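Local coordinates for sialidase B (Streptococcus pneumoniae serotype 4, PDB 4XJW), which catalyses the cleavage of terminal sialic acid from alpha-2,3-, alpha-2,6- and alpha-2,8-linked glycoconjugates as a family 33 glycosidase, at residues A[510-516]-A[527-533]; A[493-497]-A[539-543]; A[463-467]-A[479-485]. The protein carries 1 engineered substitution. All coordinates share one frame; numbering follows the deposited sequence.

Contact 1: residues A[510-516]-A[527-533]; sequences RDGVIRT and YMTSRDS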
loop_
_atom_site.group_PDB
_atom_site.type_symbol
_atom_site.label_atom_id
_atom_site.label_comp_id
_atom_site.label_asym_id
_atom_site.label_seq_id
_atom_site.Cartn_x
_atom_site.Cartn_y
_atom_site.Cartn_z
ATOM N N ARG A 510 -27.155 5.677 -12.452
ATOM C CA ARG A 510 -28.571 5.733 -12.126
ATOM C C ARG A 510 -29.055 4.290 -12.143
ATOM O O ARG A 510 -28.287 3.392 -12.449
ATOM C CB ARG A 510 -29.330 6.588 -13.142
ATOM C CG ARG A 510 -29.088 6.209 -14.593
ATOM C CD ARG A 510 -29.917 7.071 -15.537
ATOM N NE ARG A 510 -29.636 6.795 -16.948
ATOM C CZ ARG A 510 -30.402 6.036 -17.727
ATOM N NH1 ARG A 510 -31.504 5.477 -17.239
ATOM N NH2 ARG A 510 -30.074 5.849 -18.997
ATOM N N ASP A 511 -30.315 4.052 -11.819
ATOM C CA ASP A 511 -30.784 2.687 -11.641
ATOM C C ASP A 511 -30.505 1.710 -12.797
ATOM O O ASP A 511 -31.045 1.850 -13.893
ATOM C CB ASP A 511 -32.268 2.698 -11.288
ATOM C CG ASP A 511 -32.594 1.720 -10.207
ATOM O OD1 ASP A 511 -32.812 0.539 -10.543
ATOM O OD2 ASP A 511 -32.621 2.131 -9.024
ATOM N N GLY A 512 -29.637 0.732 -12.539
ATOM C CA GLY A 512 -29.343 -0.318 -13.502
ATOM C C GLY A 512 -28.258 0.042 -14.492
ATOM O O GLY A 512 -27.859 -0.790 -15.300
ATOM N N VAL A 513 -27.788 1.286 -14.421
ATOM C CA VAL A 513 -26.742 1.791 -15.310
ATOM C C VAL A 513 -25.425 1.867 -14.553
ATOM O O VAL A 513 -25.291 2.653 -13.616
ATOM C CB VAL A 513 -27.095 3.179 -15.841
ATOM C CG1 VAL A 513 -26.031 3.684 -16.807
ATOM C CG2 VAL A 513 -28.465 3.142 -16.526
ATOM N N ILE A 514 -24.455 1.063 -14.980
ATOM C CA ILE A 514 -23.155 0.998 -14.332
ATOM C C ILE A 514 -22.082 1.525 -15.271
ATOM O O ILE A 514 -21.988 1.091 -16.426
ATOM C CB ILE A 514 -22.794 -0.447 -13.976
ATOM C CG1 ILE A 514 -23.873 -1.094 -13.112
ATOM C CG2 ILE A 514 -21.446 -0.511 -13.257
ATOM C CD1 ILE A 514 -23.718 -2.604 -12.995
ATOM N N ARG A 515 -21.270 2.463 -14.798
ATOM C CA ARG A 515 -20.081 2.814 -15.562
ATOM C C ARG A 515 -18.840 2.289 -14.861
ATOM O O ARG A 515 -18.663 2.483 -13.662
ATOM C CB ARG A 515 -19.951 4.305 -15.817
ATOM C CG ARG A 515 -18.701 4.623 -16.656
ATOM C CD ARG A 515 -18.881 5.847 -17.497
ATOM N NE ARG A 515 -20.032 5.700 -18.370
ATOM C CZ ARG A 515 -20.695 6.723 -18.889
ATOM N NH1 ARG A 515 -20.303 7.959 -18.628
ATOM N NH2 ARG A 515 -21.756 6.510 -19.654
ATOM N N THR A 516 -18.000 1.597 -15.630
ATOM C CA THR A 516 -16.752 1.031 -15.127
ATOM C C THR A 516 -15.586 1.842 -15.659
ATOM O O THR A 516 -15.483 2.032 -16.864
ATOM C CB THR A 516 -16.608 -0.414 -15.585
ATOM O OG1 THR A 516 -17.729 -1.180 -15.117
ATOM C CG2 THR A 516 -15.325 -1.023 -15.046
ATOM N N TYR A 527 -13.286 3.558 -20.093
ATOM C CA TYR A 527 -14.555 3.222 -19.465
ATOM C C TYR A 527 -15.490 2.488 -20.400
ATOM O O TYR A 527 -15.341 2.554 -21.624
ATOM C CB TYR A 527 -15.228 4.460 -18.849
ATOM C CG TYR A 527 -15.671 5.517 -19.835
ATOM C CD1 TYR A 527 -16.935 5.474 -20.398
ATOM C CD2 TYR A 527 -14.825 6.564 -20.183
ATOM C CE1 TYR A 527 -17.349 6.436 -21.287
ATOM C CE2 TYR A 527 -15.225 7.539 -21.068
ATOM C CZ TYR A 527 -16.499 7.464 -21.619
ATOM O OH TYR A 527 -16.916 8.427 -22.507
ATOM N N MET A 528 -16.417 1.749 -19.808
ATOM C CA MET A 528 -17.498 1.099 -20.527
ATOM C C MET A 528 -18.741 1.216 -19.662
ATOM O O MET A 528 -18.646 1.502 -18.465
ATOM C CB MET A 528 -17.189 -0.373 -20.811
ATOM C CG MET A 528 -16.849 -1.214 -19.585
ATOM S SD MET A 528 -16.743 -2.994 -19.909
ATOM C CE MET A 528 -15.280 -3.067 -20.940
ATOM N N THR A 529 -19.901 0.974 -20.259
ATOM C CA THR A 529 -21.176 1.152 -19.567
ATOM C C THR A 529 -22.084 -0.048 -19.764
ATOM O O THR A 529 -22.157 -0.612 -20.869
ATOM C CB THR A 529 -21.906 2.399 -20.087
ATOM O OG1 THR A 529 -21.045 3.540 -19.994
ATOM C CG2 THR A 529 -23.206 2.665 -19.308
ATOM N N SER A 530 -22.776 -0.432 -18.692
ATOM C CA SER A 530 -23.852 -1.414 -18.773
ATOM C C SER A 530 -25.164 -0.709 -18.445
ATOM O O SER A 530 -25.200 0.157 -17.576
ATOM C CB SER A 530 -23.622 -2.560 -17.787
ATOM O OG SER A 530 -24.732 -3.446 -17.760
ATOM N N ARG A 531 -26.233 -1.085 -19.141
ATOM C CA ARG A 531 -27.554 -0.504 -18.902
ATOM C C ARG A 531 -28.563 -1.589 -18.556
ATOM O O ARG A 531 -29.780 -1.386 -18.660
ATOM C CB ARG A 531 -28.006 0.289 -20.128
ATOM C CG ARG A 531 -27.109 1.470 -20.439
ATOM C CD ARG A 531 -27.532 2.221 -21.684
ATOM N NE ARG A 531 -26.712 3.416 -21.869
ATOM C CZ ARG A 531 -26.895 4.550 -21.199
ATOM N NH1 ARG A 531 -27.865 4.645 -20.299
ATOM N NH2 ARG A 531 -26.100 5.589 -21.416
ATOM N N ASP A 532 -28.054 -2.744 -18.137
ATOM C CA ASP A 532 -28.897 -3.854 -17.719
ATOM C C ASP A 532 -28.321 -4.543 -16.489
ATOM O O ASP A 532 -28.341 -5.767 -16.386
ATOM C CB ASP A 532 -29.098 -4.861 -18.860
ATOM C CG ASP A 532 -27.792 -5.333 -19.471
ATOM O OD1 ASP A 532 -26.714 -5.102 -18.877
ATOM O OD2 ASP A 532 -27.844 -5.955 -20.555
ATOM N N SER A 533 -27.806 -3.736 -15.566
ATOM C CA SER A 533 -27.300 -4.241 -14.291
ATOM C C SER A 533 -26.154 -5.252 -14.432
ATOM O O SER A 533 -26.030 -6.187 -13.632
ATOM C CB SER A 533 -28.453 -4.840 -13.479
ATOM O OG SER A 533 -29.365 -3.827 -13.086
#
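Arg515 and Thr529 face each other as a non-hydrogen-bonded antiparallel pair in the central hairpin of one blade of the sialidase beta-propeller. The second strand runs into the Asp-box turn that begins at Ser530. Arg515 holds Thr529 OG1 side-on with two nitrogens, NE at 2.9 Å and NH2 at 3.1 Å. Both bonds are bent, the NH2 one more, and the NE one leaves the guanidinium plane slightly. Arg515 bends at chi3 (-57°), which turns its guanidinium back along the neighbouring strand. Its aliphatic part runs alongside Tyr527, pointing the same way, with CD 3.5 Å from Tyr527 CD1. Tyr527 CE1 lies over one face of the guanidinium, whose plane is 33° from that of the ring.

Arg510 and Arg531 converge, their guanidinium planes 39° apart. Arg510 NH2 and Arg531 NH1 approach closely without a hydrogen bond, since both form salt bridges with Asp596 OD2. Asp596 O takes Arg515 NH1, so one residue draws in three arginines. Val513 CG2 lies over one face of the Arg510 guanidinium. Ile514 and Ser530 are hydrogen-bonded through both backbone N-H groups. Past them, at the Asp-box turn, Ser533 N donates to Gly512 O at 3.0 Å, on an in-plane lone pair.

Contact 2: residues A[493-497]-A[539-543]; sequences ASIPF and KVSYI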
loop_
_atom_site.group_PDB
_atom_site.type_symbol
_atom_site.label_atom_id
_atom_site.label_comp_id
_atom_site.label_asym_id
_atom_site.label_seq_id
_atom_site.Cartn_x
_atom_site.Cartn_y
_atom_site.Cartn_z
ATOM N N ALA A 493 -16.551 -8.794 -20.842
ATOM C CA ALA A 493 -16.549 -7.598 -21.664
ATOM C C ALA A 493 -15.182 -7.455 -22.320
ATOM O O ALA A 493 -14.179 -7.218 -21.650
ATOM C CB ALA A 493 -16.863 -6.382 -20.825
ATOM N N SER A 494 -15.130 -7.629 -23.636
ATOM C CA SER A 494 -13.860 -7.553 -24.354
ATOM C C SER A 494 -13.242 -6.171 -24.242
ATOM O O SER A 494 -13.952 -5.170 -24.254
ATOM C CB SER A 494 -14.082 -7.889 -25.827
ATOM O OG SER A 494 -13.979 -9.279 -26.039
ATOM N N ILE A 495 -11.918 -6.119 -24.134
ATOM C CA ILE A 495 -11.208 -4.849 -24.116
ATOM C C ILE A 495 -10.080 -4.871 -25.145
ATOM O O ILE A 495 -9.455 -5.916 -25.366
ATOM C CB ILE A 495 -10.692 -4.479 -22.686
ATOM C CG1 ILE A 495 -9.733 -5.548 -22.152
ATOM C CG2 ILE A 495 -11.858 -4.271 -21.725
ATOM C CD1 ILE A 495 -9.231 -5.261 -20.733
ATOM N N PRO A 496 -9.814 -3.720 -25.783
ATOM C CA PRO A 496 -8.836 -3.681 -26.885
ATOM C C PRO A 496 -7.394 -3.902 -26.413
ATOM O O PRO A 496 -6.481 -3.242 -26.915
ATOM C CB PRO A 496 -8.988 -2.255 -27.440
ATOM C CG PRO A 496 -10.292 -1.732 -26.883
ATOM C CD PRO A 496 -10.457 -2.413 -25.565
ATOM N N PHE A 497 -7.194 -4.835 -25.485
ATOM C CA PHE A 497 -5.909 -5.003 -24.820
ATOM C C PHE A 497 -5.542 -6.457 -24.609
ATOM O O PHE A 497 -6.368 -7.263 -24.180
ATOM C CB PHE A 497 -5.918 -4.291 -23.460
ATOM C CG PHE A 497 -6.222 -2.830 -23.552
ATOM C CD1 PHE A 497 -5.285 -1.954 -24.077
ATOM C CD2 PHE A 497 -7.449 -2.331 -23.130
ATOM C CE1 PHE A 497 -5.560 -0.609 -24.181
ATOM C CE2 PHE A 497 -7.734 -0.978 -23.230
ATOM C CZ PHE A 497 -6.787 -0.118 -23.763
ATOM N N LYS A 539 -19.043 -0.881 -25.888
ATOM C CA LYS A 539 -17.677 -0.698 -26.332
ATOM C C LYS A 539 -16.925 0.224 -25.370
ATOM O O LYS A 539 -17.524 0.878 -24.495
ATOM C CB LYS A 539 -17.624 -0.138 -27.757
ATOM C CG LYS A 539 -18.386 -0.956 -28.781
ATOM C CD LYS A 539 -17.982 -2.422 -28.756
ATOM C CE LYS A 539 -18.038 -3.004 -30.157
ATOM N NZ LYS A 539 -19.201 -2.437 -30.898
ATOM N N VAL A 540 -15.613 0.269 -25.548
ATOM C CA VAL A 540 -14.716 1.024 -24.684
ATOM C C VAL A 540 -14.503 2.441 -25.199
ATOM O O VAL A 540 -14.308 2.651 -26.401
ATOM C CB VAL A 540 -13.367 0.306 -24.567
ATOM C CG1 VAL A 540 -12.348 1.132 -23.808
ATOM C CG2 VAL A 540 -13.549 -1.074 -23.941
ATOM N N SER A 541 -14.572 3.408 -24.293
ATOM C CA SER A 541 -14.208 4.793 -24.575
ATOM C C SER A 541 -13.083 5.214 -23.638
ATOM O O SER A 541 -12.719 4.466 -22.727
ATOM C CB SER A 541 -15.408 5.711 -24.377
ATOM O OG SER A 541 -16.409 5.431 -25.330
ATOM N N TYR A 542 -12.542 6.408 -23.855
ATOM C CA TYR A 542 -11.449 6.919 -23.046
ATOM C C TYR A 542 -11.725 8.313 -22.531
ATOM O O TYR A 542 -12.423 9.097 -23.164
ATOM C CB TYR A 542 -10.129 6.898 -23.831
ATOM C CG TYR A 542 -9.757 5.521 -24.309
ATOM C CD1 TYR A 542 -8.985 4.676 -23.519
ATOM C CD2 TYR A 542 -10.187 5.057 -25.547
ATOM C CE1 TYR A 542 -8.653 3.408 -23.951
ATOM C CE2 TYR A 542 -9.860 3.794 -25.986
ATOM C CZ TYR A 542 -9.087 2.976 -25.187
ATOM O OH TYR A 542 -8.758 1.716 -25.621
ATOM N N ILE A 543 -11.181 8.610 -21.357
ATOM C CA ILE A 543 -11.243 9.941 -20.799
ATOM C C ILE A 543 -10.068 10.739 -21.353
ATOM O O ILE A 543 -8.916 10.348 -21.182
ATOM C CB ILE A 543 -11.182 9.869 -19.251
ATOM C CG1 ILE A 543 -12.378 9.077 -18.722
ATOM C CG2 ILE A 543 -11.086 11.260 -18.623
ATOM C CD1 ILE A 543 -12.314 8.796 -17.229
#
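The CG2 methyl of Val540 points at the CD corner of the Pro496 ring, and Val540 has more of its surface buried here than any other residue. Its CB points toward the opposite segment. CG2 makes the closest touch of Val540, 3.7 Å from Pro496 CD. This methyl sits beside the backbone N of Val540 and anti to its carbonyl carbon. It is 4.2 Å from Ile495 CG2 and also faces Ser494 O. The valine therefore meets the end of strand 489-494 as well as the proline ring. Phe518, from strand 513-518, also touches Val540.

The contact joins two neighbouring blades of the sialidase propeller. Strand 489-494 is the outermost strand of one sheet, and strand 541-542 is the outermost strand of the next. No hydrogen bond links the two segments. They meet mainly through side chains, and their nearest CA atoms, in Ile495 and Val540, are still 6.9 Å apart.

Tyr542 and Phe497 make the second half of the contact. Their side chains come from opposite directions and meet at their ring edges, so neither ring stacks on a face of the other. Phe497 CZ lies near the plane of the Tyr542 ring, 4.0 Å from Tyr542 CE1. The phenol oxygen comes closer still, with Tyr542 OH 3.3 Å from Phe497 CZ, and it approaches the phenylalanine ring obliquely. Tyr542 CG sits beside the backbone N (chi1 -58°), which carries the phenol out to Phe497 and Pro496. The same hydroxyl also passes Pro496 CG. Phe497 is buried, and it also packs on Thr520, Thr521 and Thr522, in the loop after Arg519, which probably binds substrate, as in related sialidases. Its side chain is about 9 Å from that of Arg519. Tyr542 leans on Ala526 of its own blade.

Contact 3: residues A[463-467]-A[479-485]; sequences SNRLI and LISDDSG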
loop_
_atom_site.group_PDB
_atom_site.type_symbol
_atom_site.label_atom_id
_atom_site.label_comp_id
_atom_site.label_asym_id
_atom_site.label_seq_id
_atom_site.Cartn_x
_atom_site.Cartn_y
_atom_site.Cartn_z
ATOM N N SER A 463 -31.758 -3.643 -6.499
ATOM C CA SER A 463 -31.834 -5.099 -6.432
ATOM C C SER A 463 -30.794 -5.600 -5.446
ATOM O O SER A 463 -30.028 -4.809 -4.892
ATOM C CB SER A 463 -31.592 -5.724 -7.799
ATOM O OG SER A 463 -30.224 -5.628 -8.146
ATOM N N ASN A 464 -30.769 -6.912 -5.223
ATOM C CA ASN A 464 -29.798 -7.525 -4.323
ATOM C C ASN A 464 -28.534 -7.982 -5.044
ATOM O O ASN A 464 -27.716 -8.716 -4.483
ATOM C CB ASN A 464 -30.434 -8.694 -3.563
ATOM C CG ASN A 464 -31.447 -8.231 -2.535
ATOM O OD1 ASN A 464 -32.564 -8.764 -2.451
ATOM N ND2 ASN A 464 -31.072 -7.230 -1.746
ATOM N N ARG A 465 -28.372 -7.542 -6.286
ATOM C CA ARG A 465 -27.250 -7.979 -7.104
ATOM C C ARG A 465 -25.916 -7.452 -6.586
ATOM O O ARG A 465 -25.782 -6.268 -6.271
ATOM C CB ARG A 465 -27.450 -7.558 -8.564
ATOM C CG ARG A 465 -26.241 -7.838 -9.451
ATOM C CD ARG A 465 -26.616 -7.875 -10.909
ATOM N NE ARG A 465 -27.328 -9.109 -11.234
ATOM C CZ ARG A 465 -27.564 -9.525 -12.473
ATOM N NH1 ARG A 465 -27.149 -8.806 -13.501
ATOM N NH2 ARG A 465 -28.209 -10.665 -12.683
ATOM N N LEU A 466 -24.936 -8.348 -6.509
ATOM C CA LEU A 466 -23.552 -7.990 -6.213
ATOM C C LEU A 466 -22.660 -8.225 -7.421
ATOM O O LEU A 466 -22.782 -9.244 -8.109
ATOM C CB LEU A 466 -23.027 -8.841 -5.070
ATOM C CG LEU A 466 -23.930 -8.847 -3.847
ATOM C CD1 LEU A 466 -23.403 -9.871 -2.867
ATOM C CD2 LEU A 466 -23.995 -7.453 -3.216
ATOM N N ILE A 467 -21.758 -7.286 -7.684
ATOM C CA ILE A 467 -20.812 -7.443 -8.787
ATOM C C ILE A 467 -19.391 -7.145 -8.336
ATOM O O ILE A 467 -19.125 -6.099 -7.727
ATOM C CB ILE A 467 -21.136 -6.525 -9.978
ATOM C CG1 ILE A 467 -22.578 -6.719 -10.445
ATOM C CG2 ILE A 467 -20.145 -6.790 -11.147
ATOM C CD1 ILE A 467 -22.909 -5.929 -11.707
ATOM N N LEU A 479 -17.867 -10.659 -12.062
ATOM C CA LEU A 479 -18.435 -11.773 -11.323
ATOM C C LEU A 479 -19.706 -11.302 -10.628
ATOM O O LEU A 479 -19.681 -10.366 -9.813
ATOM C CB LEU A 479 -17.418 -12.329 -10.322
ATOM C CG LEU A 479 -16.057 -12.681 -10.923
ATOM C CD1 LEU A 479 -15.187 -13.366 -9.888
ATOM C CD2 LEU A 479 -16.231 -13.572 -12.155
ATOM N N ILE A 480 -20.823 -11.948 -10.954
ATOM C CA ILE A 480 -22.133 -11.518 -10.495
ATOM C C ILE A 480 -22.766 -12.572 -9.603
ATOM O O ILE A 480 -22.774 -13.761 -9.949
ATOM C CB ILE A 480 -23.049 -11.232 -11.695
ATOM C CG1 ILE A 480 -22.437 -10.162 -12.597
ATOM C CG2 ILE A 480 -24.432 -10.774 -11.238
ATOM C CD1 ILE A 480 -23.249 -9.885 -13.857
ATOM N N SER A 481 -23.287 -12.136 -8.453
ATOM C CA SER A 481 -24.088 -12.994 -7.573
ATOM C C SER A 481 -25.380 -12.309 -7.185
ATOM O O SER A 481 -25.384 -11.138 -6.787
ATOM C CB SER A 481 -23.323 -13.370 -6.299
ATOM O OG SER A 481 -24.174 -14.095 -5.412
ATOM N N ASP A 482 -26.474 -13.053 -7.273
ATOM C CA ASP A 482 -27.769 -12.558 -6.848
ATOM C C ASP A 482 -28.233 -13.248 -5.567
ATOM O O ASP A 482 -29.360 -13.044 -5.115
ATOM C CB ASP A 482 -28.793 -12.764 -7.970
ATOM C CG ASP A 482 -28.498 -11.917 -9.192
ATOM O OD1 ASP A 482 -28.114 -10.747 -9.019
ATOM O OD2 ASP A 482 -28.650 -12.421 -10.325
ATOM N N ASP A 483 -27.359 -14.060 -4.979
ATOM C CA ASP A 483 -27.692 -14.771 -3.747
ATOM C C ASP A 483 -26.618 -14.676 -2.658
ATOM O O ASP A 483 -26.218 -15.692 -2.090
ATOM C CB ASP A 483 -28.013 -16.245 -4.040
ATOM C CG ASP A 483 -26.870 -16.974 -4.723
ATOM O OD1 ASP A 483 -25.799 -16.359 -4.932
ATOM O OD2 ASP A 483 -27.035 -18.177 -5.027
ATOM N N SER A 484 -26.164 -13.459 -2.368
ATOM C CA SER A 484 -25.276 -13.220 -1.231
ATOM C C SER A 484 -23.924 -13.913 -1.389
ATOM O O SER A 484 -23.250 -14.212 -0.406
ATOM C CB SER A 484 -25.955 -13.658 0.085
ATOM O OG SER A 484 -27.277 -13.152 0.191
ATOM N N GLY A 485 -23.534 -14.174 -2.629
ATOM C CA GLY A 485 -22.242 -14.777 -2.904
ATOM C C GLY A 485 -22.238 -16.294 -2.827
ATOM O O GLY A 485 -21.177 -16.921 -2.885
HETATM O O HOH W 1 -27.372 -11.024 -2.733
#
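The third BNR repeat, an Asp-box, starts in this contact: the end of strand 475-481 pairs with the start of strand 466-472 and then turns through Asp482 to Gly485. Leu466 and Ser481 form the hydrogen-bonded antiparallel pair, with Leu466 N donating to Ser481 O at 2.8 Å. Ile467 and Ile480 are the next pair. Their side chains lie side by side and point the same way.

Arg465 carries the polar part. Its CG is anti to the backbone N (chi1 173°), and a bend at chi3 swings the guanidinium across to Asp482. NE reaches Asp482 OD1 at 2.9 Å and NH2 reaches OD2 at 3.0 Å. Both oxygens use their syn lone pairs, and the two flat groups are only 11° from coplanar. Ile480 CG2 sits over one face of the guanidinium, 3.3 Å from Arg465 NE.

Ser481 OG holds the turn from inside. It accepts from Asp483 N, making an ST turn, and from Gly485 N. It is also hydrogen-bonded to Thr487 O, so three bonds grip it within the Asp-box. A water bridges Asn464 O to Ser484 N, joining the loops at the open end of the hairpin.

The two-pronged salt bridge fixes the rotation of the guanidinium. Arg465 NH1 has a further acidic partner in Glu535, so the arginine charge is probably shared between two carboxylates. The paired charge would be expected to keep Asp482 ionised.

Contacts 1 and 3 are the hairpins of two successive propeller blades, each leading into an Asp-box. Their centres are 15 Å apart. Ser533 O takes a probable hydrogen bond from Arg465 NH1 at 2.9 Å, and Ile514 CD1 packs on Ile467 CD1. Contact 2 joins the same two blades at their outermost strands. It meets contact 1 where Tyr527 N probably bonds Ser541 O and Met528 SD packs on Ala493 CB. Contacts 2 and 3 do not touch. The bound optactin lies about 10 Å from the side chain of Ile514 and about 9 Å from that of Leu466. Thr516 is about 9 Å, side chain to side chain, from the predicted active-site Glu503.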